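Local coordinates for 3-guanidinopropionase (Pseudomonas aeruginosa, PDB 3NIQ) that catalyses the manganese-dependent hydrolysis of 3-guanidinopropanoate to beta-alanine and urea, working as a homohexamer of the arginase family, at the manganese (II) ion site and the interface of chains A and B. Residues are numbered along the deposited sequence; one frame, centred on the assembly and turned at random. Chains: chain A/B, 3-guanidinopropionase.

Contact 1: the manganese (II) ion site. Residues chain A 126, 146, 148-150, 152, 165, 238, 240, 242, 256, 283-284. With MN (manganese (II) ion), chain C; MN (manganese (II) ion), chain D.
Both bridging carboxylates have CG anti to the backbone N, A:Asp148 with chi1 -152° and A:Asp240 with chi1 176°, whereas A:Asp242 takes the crowded position between N and carbonyl carbon (chi1 76°). The two manganese ions are thereby held 3.2 Å apart, MN (chain C) to MN (chain D). A:Asp148 bridges with one oxygen per metal; A:Asp240 bridges through OD2 alone, its OD1 instead taking the backbone N-H of A:Asp242. A:Asp242 straddles MN (chain D) with both oxygens, OD2 at 2.3 Å and OD1 at 2.5 Å. The imidazole ND1 atoms of A:His126 and A:His150 bind MN (chain C) and MN (chain D) respectively, at opposite ends of the pair. Water 1 bridges the ions and lies 2.6 Å from A:Asp152 OD1, whose partner oxygen OD2 binds MN (chain C); in this family such a solvent is the likely nucleophile. Second-shell bonds fix the rings: A:His126 NE2 meets A:Ser238 OG in the ring plane at 2.6 Å, with A:Val283 CG2 over its face, and A:His150 NE2 reaches the anti lone pair of A:Glu256 OE2 at 2.8 Å. The A:Glu256 carboxylate may make the A:His150 ring a stronger donor to the metal. A:His126 follows strand 118-123, A:Asp148, A:His150 and A:Asp152 follow strand 142-147, A:Asp240 ends strand 235-240 and A:Asp242 comes just after, so the cluster sits at the C-terminal strand ends of the arginase-family alpha/beta fold.

Contact 2: the interface of chains A and B. Residues chain A 48-52, 289; chain B 55-56, 288.
Loop 48-52 of chain A meets the 3-10 helix 54-56 of chain B, while the 3-10 helices 287-289 of both chains touch beside them. B:Arg55 leads from the second chain. Its CG stands in the crowded position between backbone N and carbonyl carbon (chi1 64°), and the chain then bends at chi3, bringing the guanidinium against the loop. B:Arg55 NH1 donates to the backbone carbonyl A:Asn50 O at 2.9 Å; the bond is bent, 135° at the hydrogen, and the donor stands above the carbonyl plane, away from a lone pair. A weak, straighter bond joins the same NH1 to A:Thr48 O. At the guanidinium edge, B:Arg55 NH2 bonds water 3 at 2.9 Å, and that water reaches A:Thr48 O, so this carbonyl is approached both directly and through solvent. The methyl CB of A:Ala52 packs over one guanidinium face, offset toward its rim, 3.9 Å from B:Arg55 CZ.

B:His56 turns its imidazole so that CG of B:Arg55 covers one ring face, which may limit the rotation of both side chains. The ring edge faces the A:Arg51 backbone, and B:His56 CE1 lies 3.8 Å from A:Arg51 CG. The A:Arg51 guanidinium is nearly perpendicular to this ring, 87° between planes, and instead has A:Phe289 CD1 over its centre. Water 2 joins B:His56 NE2, at 2.8 Å, to the backbone A:Ala52 N, at 2.7 Å. A:Phe289 and B:Pro288 lie side by side, pointing the same way, with A:Phe289 CZ of the phenyl ring 3.8 Å from B:Pro288 CG.

Recognition of the loop thus rests largely on its backbone groups. The patch hides 200 Å² in sum and recurs with the chains exchanged across a two-fold axis, contributing to assembly of the homohexamer.

Contact 1: the manganese (II) ion site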
ATOM      1  N   HIS A 126     -20.998   1.416 -14.229  1.00 17.68           N
ATOM      2  CA  HIS A 126     -21.738   0.828 -15.355  1.00 18.88           C
ATOM      3  C   HIS A 126     -22.920   1.688 -15.827  1.00 19.23           C
ATOM      4  O   HIS A 126     -23.454   1.468 -16.920  1.00 20.04           O
ATOM      5  CB  HIS A 126     -22.222  -0.587 -15.030  1.00 17.98           C
ATOM      6  CG  HIS A 126     -21.996  -1.550 -16.145  1.00 20.62           C
ATOM      7  ND1 HIS A 126     -21.608  -2.856 -15.934  1.00 17.59           N
ATOM      8  CD2 HIS A 126     -22.021  -1.371 -17.489  1.00 17.71           C
ATOM      9  CE1 HIS A 126     -21.440  -3.454 -17.103  1.00 21.04           C
ATOM     10  NE2 HIS A 126     -21.672  -2.571 -18.061  1.00 18.85           N
ATOM     11  N   HIS A 146     -22.398  -9.246 -22.269  1.00 17.57           N
ATOM     12  CA  HIS A 146     -22.165  -8.464 -21.065  1.00 17.54           C
ATOM     13  C   HIS A 146     -21.462  -9.354 -20.021  1.00 17.25           C
ATOM     14  O   HIS A 146     -22.019 -10.350 -19.570  1.00 18.22           O
ATOM     15  CB  HIS A 146     -23.534  -7.980 -20.563  1.00 18.03           C
ATOM     16  CG  HIS A 146     -23.514  -7.311 -19.224  1.00 19.06           C
ATOM     17  ND1 HIS A 146     -24.567  -7.402 -18.336  1.00 18.69           N
ATOM     18  CD2 HIS A 146     -22.578  -6.537 -18.620  1.00 18.83           C
ATOM     19  CE1 HIS A 146     -24.280  -6.724 -17.236  1.00 19.70           C
ATOM     20  NE2 HIS A 146     -23.077  -6.187 -17.384  1.00 20.70           N
ATOM     21  N   ASP A 148     -20.058  -9.700 -16.313  1.00 16.95           N
ATOM     22  CA  ASP A 148     -20.326  -9.019 -15.053  1.00 16.85           C
ATOM     23  C   ASP A 148     -20.565 -10.011 -13.908  1.00 18.37           C
ATOM     24  O   ASP A 148     -21.091 -11.110 -14.127  1.00 18.38           O
ATOM     25  CB  ASP A 148     -21.578  -8.130 -15.225  1.00 16.87           C
ATOM     26  CG  ASP A 148     -21.593  -6.905 -14.310  1.00 18.39           C
ATOM     27  OD1 ASP A 148     -21.308  -7.004 -13.098  1.00 16.33           O
ATOM     28  OD2 ASP A 148     -21.915  -5.820 -14.809  1.00 19.01           O
ATOM     29  N   ALA A 149     -20.197  -9.617 -12.686  1.00 18.71           N
ATOM     30  CA  ALA A 149     -20.652 -10.358 -11.512  1.00 19.83           C
ATOM     31  C   ALA A 149     -22.144 -10.091 -11.220  1.00 19.81           C
ATOM     32  O   ALA A 149     -22.768 -10.838 -10.461  1.00 20.02           O
ATOM     33  CB  ALA A 149     -19.802 -10.018 -10.285  1.00 18.31           C
ATOM     34  N   HIS A 150     -22.689  -9.025 -11.813  1.00 20.08           N
ATOM     35  CA  HIS A 150     -24.072  -8.567 -11.538  1.00 20.53           C
ATOM     36  C   HIS A 150     -24.891  -8.317 -12.823  1.00 20.95           C
ATOM     37  O   HIS A 150     -24.377  -7.812 -13.818  1.00 19.69           O
ATOM     38  CB  HIS A 150     -24.055  -7.272 -10.717  1.00 20.72           C
ATOM     39  CG  HIS A 150     -23.045  -7.275  -9.611  1.00 21.93           C
ATOM     40  ND1 HIS A 150     -21.779  -6.744  -9.758  1.00 20.86           N
ATOM     41  CD2 HIS A 150     -23.123  -7.731  -8.336  1.00 19.66           C
ATOM     42  CE1 HIS A 150     -21.108  -6.903  -8.629  1.00 22.63           C
ATOM     43  NE2 HIS A 150     -21.904  -7.491  -7.750  1.00 23.87           N
ATOM     44  N   ASP A 152     -27.216  -6.081 -13.252  1.00 20.96           N
ATOM     45  CA  ASP A 152     -27.425  -4.634 -13.450  1.00 21.58           C
ATOM     46  C   ASP A 152     -28.786  -4.357 -14.103  1.00 21.50           C
ATOM     47  O   ASP A 152     -28.921  -3.477 -14.964  1.00 18.06           O
ATOM     48  CB  ASP A 152     -26.331  -4.014 -14.347  1.00 21.44           C
ATOM     49  CG  ASP A 152     -24.961  -3.998 -13.687  1.00 23.63           C
ATOM     50  OD1 ASP A 152     -24.890  -4.281 -12.485  1.00 21.97           O
ATOM     51  OD2 ASP A 152     -23.956  -3.715 -14.378  1.00 21.54           O
ATOM     52  N   HIS A 165     -25.677   2.470 -11.157  1.00 22.80           N
ATOM     53  CA  HIS A 165     -24.856   1.509 -11.881  1.00 23.25           C
ATOM     54  C   HIS A 165     -25.480   0.105 -11.857  1.00 23.31           C
ATOM     55  O   HIS A 165     -25.037  -0.779 -12.574  1.00 22.45           O
ATOM     56  CB  HIS A 165     -23.415   1.503 -11.346  1.00 22.52           C
ATOM     57  CG  HIS A 165     -23.283   1.015  -9.936  1.00 25.11           C
ATOM     58  ND1 HIS A 165     -22.081   0.579  -9.410  1.00 26.20           N
ATOM     59  CD2 HIS A 165     -24.194   0.903  -8.938  1.00 25.80           C
ATOM     60  CE1 HIS A 165     -22.261   0.226  -8.148  1.00 26.56           C
ATOM     61  NE2 HIS A 165     -23.537   0.407  -7.840  1.00 26.03           N
ATOM     62  N   SER A 238     -19.956  -5.168 -23.368  1.00 15.94           N
ATOM     63  CA  SER A 238     -19.724  -4.379 -22.194  1.00 17.32           C
ATOM     64  C   SER A 238     -19.041  -5.243 -21.121  1.00 17.39           C
ATOM     65  O   SER A 238     -19.594  -6.250 -20.670  1.00 17.27           O
ATOM     66  CB  SER A 238     -21.053  -3.823 -21.684  1.00 17.17           C
ATOM     67  OG  SER A 238     -20.847  -3.040 -20.531  1.00 19.39           O
ATOM     68  N   ASP A 240     -17.511  -5.450 -17.398  1.00 15.00           N
ATOM     69  CA  ASP A 240     -17.398  -4.924 -16.049  1.00 16.14           C
ATOM     70  C   ASP A 240     -16.277  -5.743 -15.397  1.00 16.35           C
ATOM     71  O   ASP A 240     -16.361  -6.966 -15.325  1.00 15.60           O
ATOM     72  CB  ASP A 240     -18.758  -5.067 -15.324  1.00 15.83           C
ATOM     73  CG  ASP A 240     -18.729  -4.619 -13.856  1.00 18.46           C
ATOM     74  OD1 ASP A 240     -17.644  -4.549 -13.233  1.00 20.23           O
ATOM     75  OD2 ASP A 240     -19.819  -4.351 -13.290  1.00 19.48           O
ATOM     76  N   ASP A 242     -15.432  -6.300 -12.546  1.00 16.55           N
ATOM     77  CA  ASP A 242     -15.786  -7.115 -11.381  1.00 16.80           C
ATOM     78  C   ASP A 242     -16.319  -8.528 -11.763  1.00 16.91           C
ATOM     79  O   ASP A 242     -16.582  -9.353 -10.893  1.00 15.95           O
ATOM     80  CB  ASP A 242     -16.705  -6.333 -10.390  1.00 16.14           C
ATOM     81  CG  ASP A 242     -18.164  -6.215 -10.859  1.00 19.46           C
ATOM     82  OD1 ASP A 242     -18.603  -6.997 -11.728  1.00 17.06           O
ATOM     83  OD2 ASP A 242     -18.876  -5.315 -10.343  1.00 21.43           O
ATOM     84  N   GLU A 256     -16.936  -9.358  -5.840  1.00 16.50           N
ATOM     85  CA  GLU A 256     -17.571 -10.601  -5.413  1.00 17.05           C
ATOM     86  C   GLU A 256     -16.532 -11.698  -5.623  1.00 17.22           C
ATOM     87  O   GLU A 256     -16.031 -11.851  -6.738  1.00 17.64           O
ATOM     88  CB  GLU A 256     -18.804 -10.930  -6.273  1.00 17.65           C
ATOM     89  CG  GLU A 256     -19.827  -9.794  -6.444  1.00 18.89           C
ATOM     90  CD  GLU A 256     -20.682  -9.555  -5.203  1.00 21.49           C
ATOM     91  OE1 GLU A 256     -20.642 -10.403  -4.281  1.00 18.87           O
ATOM     92  OE2 GLU A 256     -21.393  -8.523  -5.152  1.00 23.56           O
ATOM     93  N   VAL A 283     -15.762  -1.130 -17.889  1.00 15.90           N
ATOM     94  CA  VAL A 283     -16.266  -0.243 -16.832  1.00 15.20           C
ATOM     95  C   VAL A 283     -15.903  -0.760 -15.452  1.00 14.82           C
ATOM     96  O   VAL A 283     -15.468  -1.887 -15.336  1.00 14.77           O
ATOM     97  CB  VAL A 283     -17.797  -0.078 -16.924  1.00 15.34           C
ATOM     98  CG1 VAL A 283     -18.160   0.578 -18.237  1.00 15.19           C
ATOM     99  CG2 VAL A 283     -18.527  -1.448 -16.737  1.00 13.35           C
ATOM    100  N   GLU A 284     -16.060   0.111 -14.453  1.00 15.56           N
ATOM    101  CA  GLU A 284     -15.913  -0.174 -13.011  1.00 15.51           C
ATOM    102  C   GLU A 284     -14.456  -0.319 -12.538  1.00 15.79           C
ATOM    103  O   GLU A 284     -14.215  -0.786 -11.420  1.00 16.00           O
ATOM    104  CB  GLU A 284     -16.774  -1.395 -12.555  1.00 14.08           C
ATOM    105  CG  GLU A 284     -18.295  -1.245 -12.737  1.00 17.20           C
ATOM    106  CD  GLU A 284     -18.930  -0.239 -11.771  1.00 20.42           C
ATOM    107  OE1 GLU A 284     -18.218   0.325 -10.903  1.00 22.93           O
ATOM    108  OE2 GLU A 284     -20.140   0.021 -11.900  1.00 18.21           O
TER
HETATM  109 MN    MN C1601     -21.813  -3.791 -13.930  1.00 24.47          MN
HETATM  110 MN    MN D1602     -20.710  -5.657 -11.623  1.00 24.40          MN
HETATM  111  O   HOH W   1     -22.451  -4.259 -11.643  1.00 24.87           O

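Contact 2: the interface of chains A and B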
ATOM      1  N   THR A  48     -22.947   5.226  -8.479  1.00 19.29           N
ATOM      2  CA  THR A  48     -22.395   4.257  -7.531  1.00 21.10           C
ATOM      3  C   THR A  48     -23.080   4.289  -6.149  1.00 21.55           C
ATOM      4  O   THR A  48     -23.077   5.307  -5.457  1.00 23.12           O
ATOM      5  CB  THR A  48     -20.840   4.370  -7.421  1.00 20.20           C
ATOM      6  OG1 THR A  48     -20.256   3.950  -8.668  1.00 20.14           O
ATOM      7  CG2 THR A  48     -20.338   3.472  -6.306  1.00 22.34           C
ATOM      8  N   THR A  49     -23.609   3.141  -5.744  1.00 22.83           N
ATOM      9  CA  THR A  49     -24.356   3.029  -4.484  1.00 25.18           C
ATOM     10  C   THR A  49     -23.518   2.602  -3.287  1.00 25.34           C
ATOM     11  O   THR A  49     -23.944   2.744  -2.139  1.00 25.99           O
ATOM     12  CB  THR A  49     -25.517   2.053  -4.628  1.00 25.31           C
ATOM     13  OG1 THR A  49     -25.023   0.808  -5.114  1.00 27.13           O
ATOM     14  CG2 THR A  49     -26.536   2.612  -5.606  1.00 27.88           C
ATOM     15  N   ASN A  50     -22.325   2.093  -3.559  1.00 25.97           N
ATOM     16  CA  ASN A  50     -21.425   1.609  -2.528  1.00 26.19           C
ATOM     17  C   ASN A  50     -20.066   2.333  -2.588  1.00 25.43           C
ATOM     18  O   ASN A  50     -19.949   3.467  -2.145  1.00 24.85           O
ATOM     19  CB  ASN A  50     -21.293   0.080  -2.679  1.00 26.88           C
ATOM     20  CG  ASN A  50     -20.373  -0.559  -1.642  1.00 30.73           C
ATOM     21  OD1 ASN A  50     -20.449  -0.278  -0.426  1.00 28.58           O
ATOM     22  ND2 ASN A  50     -19.498  -1.456  -2.130  1.00 33.09           N
ATOM     23  N   ARG A  51     -19.038   1.692  -3.132  1.00 24.66           N
ATOM     24  CA  ARG A  51     -17.690   2.286  -3.109  1.00 24.65           C
ATOM     25  C   ARG A  51     -17.465   3.050  -4.396  1.00 23.71           C
ATOM     26  O   ARG A  51     -17.437   2.462  -5.469  1.00 24.93           O
ATOM     27  CB  ARG A  51     -16.606   1.213  -2.890  1.00 25.16           C
ATOM     28  CG  ARG A  51     -16.851   0.380  -1.630  1.00 26.55           C
ATOM     29  CD  ARG A  51     -15.637  -0.451  -1.190  1.00 29.92           C
ATOM     30  NE  ARG A  51     -15.055  -1.221  -2.285  1.00 27.21           N
ATOM     31  CZ  ARG A  51     -14.129  -2.163  -2.137  1.00 29.88           C
ATOM     32  NH1 ARG A  51     -13.666  -2.493  -0.930  1.00 28.42           N
ATOM     33  NH2 ARG A  51     -13.657  -2.782  -3.210  1.00 24.86           N
ATOM     34  N   ALA A  52     -17.373   4.373  -4.305  1.00 22.08           N
ATOM     35  CA  ALA A  52     -17.144   5.185  -5.491  1.00 21.04           C
ATOM     36  C   ALA A  52     -15.663   5.217  -5.864  1.00 20.65           C
ATOM     37  O   ALA A  52     -14.831   4.638  -5.165  1.00 22.09           O
ATOM     38  CB  ALA A  52     -17.691   6.584  -5.281  1.00 19.44           C
ATOM     39  N   PHE A 289      -9.296   1.856  -5.116  1.00 19.63           N
ATOM     40  CA  PHE A 289      -9.253   0.522  -4.522  1.00 19.72           C
ATOM     41  C   PHE A 289      -8.311  -0.403  -5.256  1.00 19.47           C
ATOM     42  O   PHE A 289      -8.290  -1.616  -4.996  1.00 20.84           O
ATOM     43  CB  PHE A 289     -10.668  -0.061  -4.435  1.00 19.53           C
ATOM     44  CG  PHE A 289     -11.578   0.765  -3.574  1.00 20.33           C
ATOM     45  CD1 PHE A 289     -11.590   0.594  -2.198  1.00 22.75           C
ATOM     46  CD2 PHE A 289     -12.352   1.781  -4.135  1.00 20.04           C
ATOM     47  CE1 PHE A 289     -12.417   1.388  -1.400  1.00 20.93           C
ATOM     48  CE2 PHE A 289     -13.169   2.574  -3.350  1.00 17.29           C
ATOM     49  CZ  PHE A 289     -13.209   2.373  -1.998  1.00 20.94           C
TER
ATOM     50  N   ARG B  55     -17.477   9.230   2.153  1.00 19.16           N
ATOM     51  CA  ARG B  55     -18.624   8.439   2.625  1.00 20.08           C
ATOM     52  C   ARG B  55     -18.189   7.319   3.593  1.00 19.88           C
ATOM     53  O   ARG B  55     -18.980   6.861   4.440  1.00 19.53           O
ATOM     54  CB  ARG B  55     -19.385   7.829   1.448  1.00 19.90           C
ATOM     55  CG  ARG B  55     -18.577   6.810   0.631  1.00 21.42           C
ATOM     56  CD  ARG B  55     -19.396   6.243  -0.522  1.00 21.50           C
ATOM     57  NE  ARG B  55     -19.653   7.262  -1.532  1.00 20.34           N
ATOM     58  CZ  ARG B  55     -20.471   7.127  -2.571  1.00 22.16           C
ATOM     59  NH1 ARG B  55     -21.134   5.993  -2.766  1.00 16.98           N
ATOM     60  NH2 ARG B  55     -20.626   8.146  -3.421  1.00 20.13           N
ATOM     61  N   HIS B  56     -16.933   6.896   3.481  1.00 19.10           N
ATOM     62  CA  HIS B  56     -16.412   5.821   4.333  1.00 19.37           C
ATOM     63  C   HIS B  56     -15.817   6.340   5.622  1.00 18.17           C
ATOM     64  O   HIS B  56     -15.455   5.559   6.512  1.00 18.74           O
ATOM     65  CB  HIS B  56     -15.344   5.006   3.598  1.00 18.38           C
ATOM     66  CG  HIS B  56     -15.821   4.444   2.305  1.00 20.61           C
ATOM     67  ND1 HIS B  56     -16.758   3.439   2.241  1.00 21.67           N
ATOM     68  CD2 HIS B  56     -15.515   4.767   1.025  1.00 18.74           C
ATOM     69  CE1 HIS B  56     -17.012   3.166   0.971  1.00 24.73           C
ATOM     70  NE2 HIS B  56     -16.267   3.955   0.213  1.00 22.44           N
ATOM     71  N   PRO B 288     -10.444   5.852   1.231  1.00 18.08           N
ATOM     72  CA  PRO B 288      -9.813   5.266   0.037  1.00 18.74           C
ATOM     73  C   PRO B 288      -8.463   5.921  -0.288  1.00 20.37           C
ATOM     74  O   PRO B 288      -7.692   5.378  -1.080  1.00 21.56           O
ATOM     75  CB  PRO B 288     -10.838   5.540  -1.075  1.00 18.16           C
ATOM     76  CG  PRO B 288     -12.162   5.591  -0.344  1.00 19.99           C
ATOM     77  CD  PRO B 288     -11.802   6.347   0.930  1.00 18.28           C
TER
HETATM   78  O   HOH W   2     -16.270   5.559  -2.104  1.00 18.26           O
HETATM   79  O   HOH W   3     -22.494   7.891  -5.655  1.00 23.76           O

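The C-alpha centres of contact 1 and contact 2 lie about 15 Å apart, and they have no residue in common. They are nevertheless connected along the chain: strand 277-283 supplies A:Val283 to contact 1 and is followed by A:Glu284, five positions before A:Phe289 of contact 2 in the 3-10 helix 287-289. The subunit contact therefore lies close in sequence to second-shell groups of the metal site. This proximity suggests that packing in the hexamer could steady the loops around the manganese pair, although the structure alone does not show that activity depends on assembly.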